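Local coordinates for protein 4,5-DOPA dioxygenase extradiol (Escherichia coli, PDB 2PW6) that opens the aromatic ring of DOPA between carbons 4 and 5 in vitro, as a zinc-binding extradiol dioxygenase whose physiological substrate is unknown, at residues T87-P92 / P132-P137. Residues are numbered along the deposited sequence; the frame is centred on the assembly and turned at random.
Sequences THYPAP and PDADIP
An inverse gamma turn centred on Pro-90, in the loop before helix 95-105 of this LigB-type dioxygenase, packs Tyr-89 and Pro-90 against Ala-134 in the loop that leads from helix 121-130 into strand 138-144. The methyl of Ala-134 is the central contact. Its CB lies over one face of the Tyr-89 ring, 4.0 Å from the ring centroid and displaced toward the rim, a CH-pi contact, while Pro-90 CD touches the same methyl. Ala-134 has a left-handed backbone, and its short side chain lets the phenol lie close to the main chain. With CG anti to the backbone N (chi1 -167°), the Tyr-89 ring reaches across to Ala-134; Trp-124 and Leu-127 of helix 121-130 and Met-138 of strand 138-144 also touch the Tyr-89 side chain. The hydroxyl of buried Tyr-89 donates a hydrogen bond to Tyr-131 O and also accepts one from a water, 3.1 Å from Tyr-89 OH, which in turn takes the N-H of Ile-136. No direct hydrogen bond joins the two segments; a second water donates to both Pro-90 O and Ala-134 O, tying together two carbonyls that could not bond each other. The proline rings offer apolar carbon surface: Pro-92 CD rests 3.4 Å from Ala-134 O. Farther along, Pro-137 CA directs its C-H at Pro-92 O, 3.1 Å away, with an angle of 146° at the hydrogen.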
loop_
_atom_site.group_PDB
_atom_site.type_symbol
_atom_site.label_atom_id
_atom_site.label_comp_id
_atom_site.label_asym_id
_atom_site.label_seq_id
_atom_site.Cartn_x
_atom_site.Cartn_y
_atom_site.Cartn_z
ATOM N N THR A 87 -0.492 -0.711 7.499
ATOM C CA THR A 87 0.739 -0.605 8.329
ATOM C C THR A 87 0.612 0.332 9.595
ATOM O O THR A 87 -0.330 1.109 9.736
ATOM C CB THR A 87 2.004 -0.190 7.478
ATOM O OG1 THR A 87 1.964 1.210 7.161
ATOM C CG2 THR A 87 2.112 -1.004 6.172
ATOM N N HIS A 88 1.568 0.253 10.507
ATOM C CA HIS A 88 1.550 1.103 11.716
ATOM C C HIS A 88 2.967 1.273 12.261
ATOM O O HIS A 88 3.610 0.310 12.658
ATOM C CB HIS A 88 0.594 0.534 12.781
ATOM C CG HIS A 88 0.490 1.367 14.022
ATOM N ND1 HIS A 88 -0.078 2.630 14.036
ATOM C CD2 HIS A 88 0.865 1.107 15.301
ATOM C CE1 HIS A 88 -0.046 3.105 15.268
ATOM N NE2 HIS A 88 0.520 2.200 16.052
ATOM N N TYR A 89 3.470 2.501 12.199
ATOM C CA TYR A 89 4.786 2.815 12.711
ATOM C C TYR A 89 4.695 4.114 13.513
ATOM O O TYR A 89 4.837 5.213 12.939
ATOM C CB TYR A 89 5.830 2.920 11.595
ATOM C CG TYR A 89 7.252 2.937 12.121
ATOM C CD1 TYR A 89 7.855 1.766 12.611
ATOM C CD2 TYR A 89 7.999 4.135 12.152
ATOM C CE1 TYR A 89 9.165 1.793 13.106
ATOM C CE2 TYR A 89 9.313 4.161 12.656
ATOM C CZ TYR A 89 9.888 2.982 13.130
ATOM O OH TYR A 89 11.195 2.996 13.612
ATOM N N PRO A 90 4.464 3.986 14.851
ATOM C CA PRO A 90 4.109 5.123 15.725
ATOM C C PRO A 90 5.339 5.861 16.264
ATOM O O PRO A 90 5.493 6.016 17.479
ATOM C CB PRO A 90 3.337 4.460 16.860
ATOM C CG PRO A 90 3.929 3.053 16.957
ATOM C CD PRO A 90 4.564 2.718 15.607
ATOM N N ALA A 91 6.203 6.306 15.358
ATOM C CA ALA A 91 7.371 7.058 15.723
ATOM C C ALA A 91 6.900 8.440 16.158
ATOM O O ALA A 91 5.925 8.966 15.591
ATOM C CB ALA A 91 8.332 7.162 14.541
ATOM N N PRO A 92 7.587 9.036 17.160
ATOM C CA PRO A 92 7.223 10.392 17.543
ATOM C C PRO A 92 7.713 11.375 16.493
ATOM O O PRO A 92 8.789 11.181 15.923
ATOM C CB PRO A 92 7.997 10.609 18.850
ATOM C CG PRO A 92 9.202 9.711 18.737
ATOM C CD PRO A 92 8.703 8.505 17.967
ATOM N N PRO A 132 13.274 -1.010 15.656
ATOM C CA PRO A 132 12.056 -1.708 16.048
ATOM C C PRO A 132 11.165 -0.956 17.011
ATOM O O PRO A 132 9.948 -1.114 16.949
ATOM C CB PRO A 132 12.566 -2.984 16.733
ATOM C CG PRO A 132 13.936 -3.157 16.307
ATOM C CD PRO A 132 14.448 -1.901 15.691
ATOM N N ASP A 133 11.758 -0.163 17.900
ATOM C CA ASP A 133 11.003 0.412 19.010
ATOM C C ASP A 133 10.231 1.689 18.643
ATOM O O ASP A 133 9.439 2.196 19.444
ATOM C CB ASP A 133 11.916 0.628 20.230
ATOM C CG ASP A 133 12.197 -0.674 20.976
ATOM O OD1 ASP A 133 11.268 -1.175 21.662
ATOM O OD2 ASP A 133 13.336 -1.196 20.868
ATOM N N ALA A 134 10.450 2.180 17.420
ATOM C CA ALA A 134 9.818 3.404 16.944
ATOM C C ALA A 134 9.991 4.531 17.982
ATOM O O ALA A 134 9.021 5.184 18.382
ATOM C CB ALA A 134 8.340 3.157 16.602
ATOM N N ASP A 135 11.246 4.730 18.397
ATOM C CA ASP A 135 11.612 5.702 19.453
ATOM C C ASP A 135 12.532 6.824 18.975
ATOM O O ASP A 135 13.058 7.603 19.791
ATOM C CB ASP A 135 12.265 4.990 20.655
ATOM C CG ASP A 135 13.547 4.216 20.277
ATOM O OD1 ASP A 135 13.795 3.943 19.076
ATOM O OD2 ASP A 135 14.304 3.844 21.204
ATOM N N ILE A 136 12.748 6.886 17.662
ATOM C CA ILE A 136 13.524 7.963 17.045
ATOM C C ILE A 136 12.568 9.009 16.445
ATOM O O ILE A 136 11.691 8.659 15.654
ATOM C CB ILE A 136 14.538 7.407 16.010
ATOM C CG1 ILE A 136 15.361 6.279 16.684
ATOM C CG2 ILE A 136 15.364 8.540 15.398
ATOM C CD1 ILE A 136 16.711 6.035 16.150
ATOM N N PRO A 137 12.715 10.289 16.854
ATOM C CA PRO A 137 11.829 11.335 16.338
ATOM C C PRO A 137 12.008 11.474 14.835
ATOM O O PRO A 137 13.091 11.209 14.315
ATOM C CB PRO A 137 12.302 12.596 17.067
ATOM C CG PRO A 137 13.007 12.066 18.308
ATOM C CD PRO A 137 13.695 10.836 17.816
HETATM O O HOH W 1 11.600 5.566 15.227
HETATM O O HOH W 2 6.660 4.803 19.405
#